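Local coordinates for oxidoreductase, NAD-binding/iron-sulfur cluster-binding protein (Nitratireductor pacificus pht-3B, PDB 6ZXU) that carries out reductive dehalogenation in catabolism, using a bound cobalamin as cofactor together with two [4Fe-4S] clusters, at residues F84-L88 / A177-A181; K329-K334 / R579-M583. The contacts are given in a common frame with arbitrary orientation. Residue numbers count along the deposited sequence, not the author numbering.

Contact 1 (F84-L88 / A177-A181); sequences FTRFL and AEIAA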
loop_
_atom_site.group_PDB
_atom_site.type_symbol
_atom_site.label_atom_id
_atom_site.label_comp_id
_atom_site.label_asym_id
_atom_site.label_seq_id
_atom_site.Cartn_x
_atom_site.Cartn_y
_atom_site.Cartn_z
ATOM N N PHE A 84 -16.797 -0.353 7.900
ATOM C CA PHE A 84 -16.292 -1.674 7.561
ATOM C C PHE A 84 -17.163 -2.809 8.081
ATOM O O PHE A 84 -17.234 -3.840 7.441
ATOM C CB PHE A 84 -14.826 -1.854 8.054
ATOM C CG PHE A 84 -13.861 -0.856 7.493
ATOM C CD1 PHE A 84 -14.042 -0.300 6.215
ATOM C CD2 PHE A 84 -12.692 -0.541 8.189
ATOM C CE1 PHE A 84 -13.145 0.656 5.721
ATOM C CE2 PHE A 84 -11.785 0.373 7.685
ATOM C CZ PHE A 84 -12.000 0.988 6.467
ATOM N N THR A 85 -17.846 -2.583 9.208
ATOM C CA THR A 85 -18.871 -3.477 9.710
ATOM C C THR A 85 -19.971 -3.909 8.737
ATOM O O THR A 85 -20.380 -5.069 8.724
ATOM C CB THR A 85 -19.535 -2.858 10.936
ATOM O OG1 THR A 85 -18.539 -2.618 11.940
ATOM C CG2 THR A 85 -20.601 -3.743 11.458
ATOM N N ARG A 86 -20.363 -3.025 7.826
ATOM C CA ARG A 86 -21.356 -3.340 6.785
ATOM C C ARG A 86 -20.888 -4.438 5.864
ATOM O O ARG A 86 -21.680 -5.026 5.139
ATOM C CB ARG A 86 -21.670 -2.062 5.944
ATOM C CG ARG A 86 -21.959 -0.889 6.897
ATOM C CD ARG A 86 -22.687 0.316 6.359
ATOM N NE ARG A 86 -22.221 0.808 5.066
ATOM C CZ ARG A 86 -22.809 0.582 3.886
ATOM N NH1 ARG A 86 -22.295 1.144 2.777
ATOM N NH2 ARG A 86 -23.895 -0.205 3.797
ATOM N N PHE A 87 -19.604 -4.742 5.851
ATOM C CA PHE A 87 -19.122 -5.729 4.889
ATOM C C PHE A 87 -18.565 -7.032 5.564
ATOM O O PHE A 87 -17.896 -7.847 4.891
ATOM C CB PHE A 87 -18.039 -5.083 3.978
ATOM C CG PHE A 87 -18.472 -3.753 3.399
ATOM C CD1 PHE A 87 -19.525 -3.722 2.487
ATOM C CD2 PHE A 87 -17.929 -2.577 3.828
ATOM C CE1 PHE A 87 -20.030 -2.526 2.021
ATOM C CE2 PHE A 87 -18.395 -1.387 3.325
ATOM C CZ PHE A 87 -19.434 -1.358 2.424
ATOM N N LEU A 88 -18.854 -7.207 6.841
ATOM C CA LEU A 88 -18.519 -8.436 7.565
ATOM C C LEU A 88 -19.380 -9.602 7.107
ATOM O O LEU A 88 -18.991 -10.776 7.206
ATOM C CB LEU A 88 -18.688 -8.228 9.046
ATOM C CG LEU A 88 -17.823 -7.218 9.680
ATOM C CD1 LEU A 88 -18.215 -6.991 11.127
ATOM C CD2 LEU A 88 -16.335 -7.546 9.633
ATOM N N ALA A 177 -11.594 -4.828 11.855
ATOM C CA ALA A 177 -12.800 -4.901 11.060
ATOM C C ALA A 177 -12.493 -4.892 9.604
ATOM O O ALA A 177 -13.064 -5.588 8.825
ATOM C CB ALA A 177 -13.676 -3.742 11.414
ATOM N N GLU A 178 -11.573 -4.022 9.217
ATOM C CA GLU A 178 -11.132 -3.944 7.842
ATOM C C GLU A 178 -10.632 -5.283 7.329
ATOM O O GLU A 178 -11.080 -5.781 6.278
ATOM C CB GLU A 178 -9.966 -2.954 7.773
ATOM C CG GLU A 178 -9.387 -2.745 6.380
ATOM C CD GLU A 178 -7.842 -2.594 6.404
ATOM O OE1 GLU A 178 -7.304 -1.557 6.895
ATOM O OE2 GLU A 178 -7.114 -3.532 5.937
ATOM N N ILE A 179 -9.672 -5.876 8.026
ATOM C CA ILE A 179 -9.112 -7.173 7.644
ATOM C C ILE A 179 -10.190 -8.261 7.646
ATOM O O ILE A 179 -10.308 -9.033 6.712
ATOM C CB ILE A 179 -7.926 -7.575 8.573
ATOM C CG1 ILE A 179 -6.821 -6.540 8.422
ATOM C CG2 ILE A 179 -7.482 -8.991 8.264
ATOM C CD1 ILE A 179 -5.661 -6.742 9.359
ATOM N N ALA A 180 -11.030 -8.300 8.678
ATOM C CA ALA A 180 -12.119 -9.332 8.737
ATOM C C ALA A 180 -13.118 -9.229 7.599
ATOM O O ALA A 180 -13.577 -10.234 7.083
ATOM C CB ALA A 180 -12.842 -9.236 10.074
ATOM N N ALA A 181 -13.451 -7.995 7.191
ATOM C CA ALA A 181 -14.354 -7.730 6.071
ATOM C C ALA A 181 -13.752 -8.164 4.767
ATOM O O ALA A 181 -14.437 -8.808 3.968
ATOM C CB ALA A 181 -14.696 -6.245 5.989
#
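Phe-84 lays one face of its ring over the aliphatic part of Glu-178, with CG of Glu-178 above that face and ring atom CD2 3.7 Å from CB of Glu-178. The motif is helix 74-85 running into a type I turn, Thr-85 to Leu-88, packed against the middle of helix 168-190. The bond from Leu-88 N to Thr-85 O (3.2 Å) closes the turn; just before it, Phe-87 N bonds Phe-84 O (3.0 Å). The approach is tight because alanines line the other side: the CA atoms of Leu-88 and Ala-181 lie 4.5 Å apart, and CB of Ala-181 comes 3.8 Å from Phe-84 O. No hydrogen bond links the segments, and 311 Å² is buried between them. The carboxylate of Glu-178 turns to salt bridges with Arg-455 and Arg-175, while Arg-188, further along the helix, binds the carbonyls of Phe-87 and Leu-88. Leu-88 also pairs through its backbone with Gly-196, tying the turn to edge strand 194-198 of the N-terminal antiparallel sheet. CD2 of Leu-88 fills the remaining gap, 3.9 Å from both Ala-177 O and Ala-180 CB and 3.8 Å from Ala-181 N.

Contact 2 (K329-K334 / R579-M583); sequences KAKQEK and RVTQM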
loop_
_atom_site.group_PDB
_atom_site.type_symbol
_atom_site.label_atom_id
_atom_site.label_comp_id
_atom_site.label_asym_id
_atom_site.label_seq_id
_atom_site.Cartn_x
_atom_site.Cartn_y
_atom_site.Cartn_z
ATOM N N LYS A 329 -11.856 -3.058 -26.843
ATOM C CA LYS A 329 -11.430 -4.053 -25.799
ATOM C C LYS A 329 -11.053 -3.402 -24.492
ATOM O O LYS A 329 -11.508 -3.836 -23.370
ATOM C CB LYS A 329 -10.289 -4.937 -26.276
ATOM C CG LYS A 329 -10.161 -6.178 -25.387
ATOM C CD LYS A 329 -8.980 -7.070 -25.759
ATOM C CE LYS A 329 -9.283 -8.240 -26.740
ATOM N NZ LYS A 329 -8.099 -9.178 -26.785
ATOM N N ALA A 330 -10.284 -2.299 -24.610
ATOM C CA ALA A 330 -9.923 -1.545 -23.418
ATOM C C ALA A 330 -11.160 -0.995 -22.665
ATOM O O ALA A 330 -11.233 -1.025 -21.421
ATOM C CB ALA A 330 -8.982 -0.446 -23.812
ATOM N N LYS A 331 -12.143 -0.522 -23.414
ATOM C CA LYS A 331 -13.402 -0.062 -22.839
ATOM C C LYS A 331 -14.148 -1.192 -22.093
ATOM O O LYS A 331 -14.612 -1.019 -20.948
ATOM C CB LYS A 331 -14.251 0.531 -23.947
ATOM C CG LYS A 331 -15.484 1.227 -23.457
ATOM C CD LYS A 331 -16.301 1.671 -24.666
ATOM C CE LYS A 331 -17.684 2.138 -24.198
ATOM N NZ LYS A 331 -18.544 2.785 -25.281
ATOM N N GLN A 332 -14.250 -2.335 -22.738
ATOM C CA GLN A 332 -14.970 -3.491 -22.170
ATOM C C GLN A 332 -14.282 -3.955 -20.872
ATOM O O GLN A 332 -14.985 -4.366 -19.926
ATOM C CB GLN A 332 -15.041 -4.718 -23.146
ATOM N N GLU A 333 -12.940 -3.884 -20.831
ATOM C CA GLU A 333 -12.189 -4.452 -19.701
ATOM C C GLU A 333 -11.875 -3.493 -18.595
ATOM O O GLU A 333 -11.455 -3.929 -17.511
ATOM C CB GLU A 333 -10.928 -5.101 -20.179
ATOM C CG GLU A 333 -11.202 -6.445 -20.863
ATOM C CD GLU A 333 -11.775 -7.576 -19.880
ATOM O OE1 GLU A 333 -11.175 -7.910 -18.791
ATOM O OE2 GLU A 333 -12.892 -8.110 -20.186
ATOM N N LYS A 334 -12.240 -2.214 -18.777
ATOM C CA LYS A 334 -11.851 -1.153 -17.870
ATOM C C LYS A 334 -12.316 -1.417 -16.455
ATOM O O LYS A 334 -11.520 -1.215 -15.509
ATOM C CB LYS A 334 -12.319 0.219 -18.359
ATOM C CG LYS A 334 -12.502 1.365 -17.302
ATOM C CD LYS A 334 -11.310 1.741 -16.620
ATOM C CE LYS A 334 -11.419 3.018 -15.750
ATOM N NZ LYS A 334 -12.459 3.108 -14.709
ATOM N N ARG A 579 -1.996 -3.330 -19.123
ATOM C CA ARG A 579 -2.582 -3.537 -17.824
ATOM C C ARG A 579 -4.100 -3.842 -17.875
ATOM O O ARG A 579 -4.588 -4.727 -17.166
ATOM C CB ARG A 579 -2.327 -2.319 -16.933
ATOM C CG ARG A 579 -0.881 -2.052 -16.624
ATOM C CD ARG A 579 -0.630 -0.987 -15.532
ATOM N NE ARG A 579 -0.971 -1.489 -14.235
ATOM C CZ ARG A 579 -1.641 -0.857 -13.323
ATOM N NH1 ARG A 579 -1.839 -1.423 -12.154
ATOM N NH2 ARG A 579 -2.037 0.365 -13.534
ATOM N N VAL A 580 -4.853 -3.095 -18.701
ATOM C CA VAL A 580 -6.308 -3.230 -18.780
ATOM C C VAL A 580 -6.690 -4.556 -19.461
ATOM O O VAL A 580 -7.632 -5.214 -19.049
ATOM C CB VAL A 580 -6.932 -2.054 -19.512
ATOM C CG1 VAL A 580 -8.399 -2.266 -19.834
ATOM C CG2 VAL A 580 -6.782 -0.796 -18.608
ATOM N N THR A 581 -5.959 -4.903 -20.506
ATOM C CA THR A 581 -6.382 -5.991 -21.394
ATOM C C THR A 581 -5.578 -7.313 -21.382
ATOM O O THR A 581 -6.030 -8.275 -21.943
ATOM C CB THR A 581 -6.502 -5.565 -22.889
ATOM O OG1 THR A 581 -5.224 -5.475 -23.456
ATOM C CG2 THR A 581 -7.230 -4.253 -23.085
ATOM N N GLN A 582 -4.394 -7.399 -20.806
ATOM C CA GLN A 582 -3.713 -8.675 -20.808
ATOM C C GLN A 582 -4.464 -9.719 -19.964
ATOM O O GLN A 582 -5.099 -9.388 -18.940
ATOM C CB GLN A 582 -2.258 -8.532 -20.399
ATOM C CG GLN A 582 -1.995 -8.202 -18.915
ATOM C CD GLN A 582 -1.724 -9.456 -18.104
ATOM O OE1 GLN A 582 -1.595 -10.544 -18.653
ATOM N NE2 GLN A 582 -1.573 -9.295 -16.818
ATOM N N MET A 583 -4.447 -10.973 -20.427
ATOM C CA MET A 583 -5.357 -11.982 -19.954
ATOM C C MET A 583 -4.698 -13.104 -19.129
ATOM O O MET A 583 -5.398 -14.017 -18.706
ATOM C CB MET A 583 -6.058 -12.651 -21.151
ATOM C CG MET A 583 -6.883 -11.690 -21.975
ATOM S SD MET A 583 -7.615 -12.459 -23.496
ATOM C CE MET A 583 -6.139 -12.628 -24.583
HETATM O O HOH W 1 -6.469 -9.208 -24.742
HETATM O O HOH W 2 -8.613 -7.693 -18.466
#
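Lys-329 opens the contact at its solvent side: its chain extends along the partner helix end, CD lying 4.1 Å from CB of Thr-581, and its NZ gives a hydrogen bond to a water 2.6 Å away that in turn donates to Thr-581 O at 3.0 Å. One residue on, Ala-330 is small enough to let the backbones approach, with its CA 6.0 Å from that of Thr-581. Its CA meets CG2 of Thr-581 at 3.8 Å, and its carbonyl O sits 3.5 Å from CG1 of Val-580. Glu-333 points toward the other helix; its CB is 3.5 Å from Val-580 O and 3.8 Å from Val-580 CG1. A second water donates to both Glu-333 OE1 (2.6 Å) and Val-580 O (2.7 Å), while the same carboxylate oxygen makes a salt bridge with Arg-336. At Lys-334 the backbone N still lies 4.0 Å from Val-580 CG1. Arg-579, the residue before Val-580, touches both the cobalamin and a [4Fe-4S] cluster, so this contact packs helix 328-333 against the end of a cofactor-lining helix in the ferredoxin-like dicluster region. No direct hydrogen bond crosses the contact: the carbonyls of Val-580 and Thr-581, at the C-terminal end of helix 572-581, take hydrogens from water instead, so the polar link between the two helices rests on ordered water while Val-580 and Thr-581 supply the apolar fit.

In the fold
Both segments of contact 1 come earlier in the chain than either segment of contact 2. Their centres lie 29 Å apart and their nearest atoms stay about 19 Å apart. Contact 1 ties the turn that helix 74-85 runs into to helix 168-190, by the N-terminal four-stranded antiparallel sheet (121-126, 142-149, 232-239 and 194-198). Contact 2 sets helix 328-333 on the end of helix 572-581, which carries Arg-579 to the cobalamin and a cluster; the side chain of Val-580 lies about 6 Å from the cobalamin and about 10 Å from a cluster. They share no helix or strand, and of the two only contact 2 borders the redox centres.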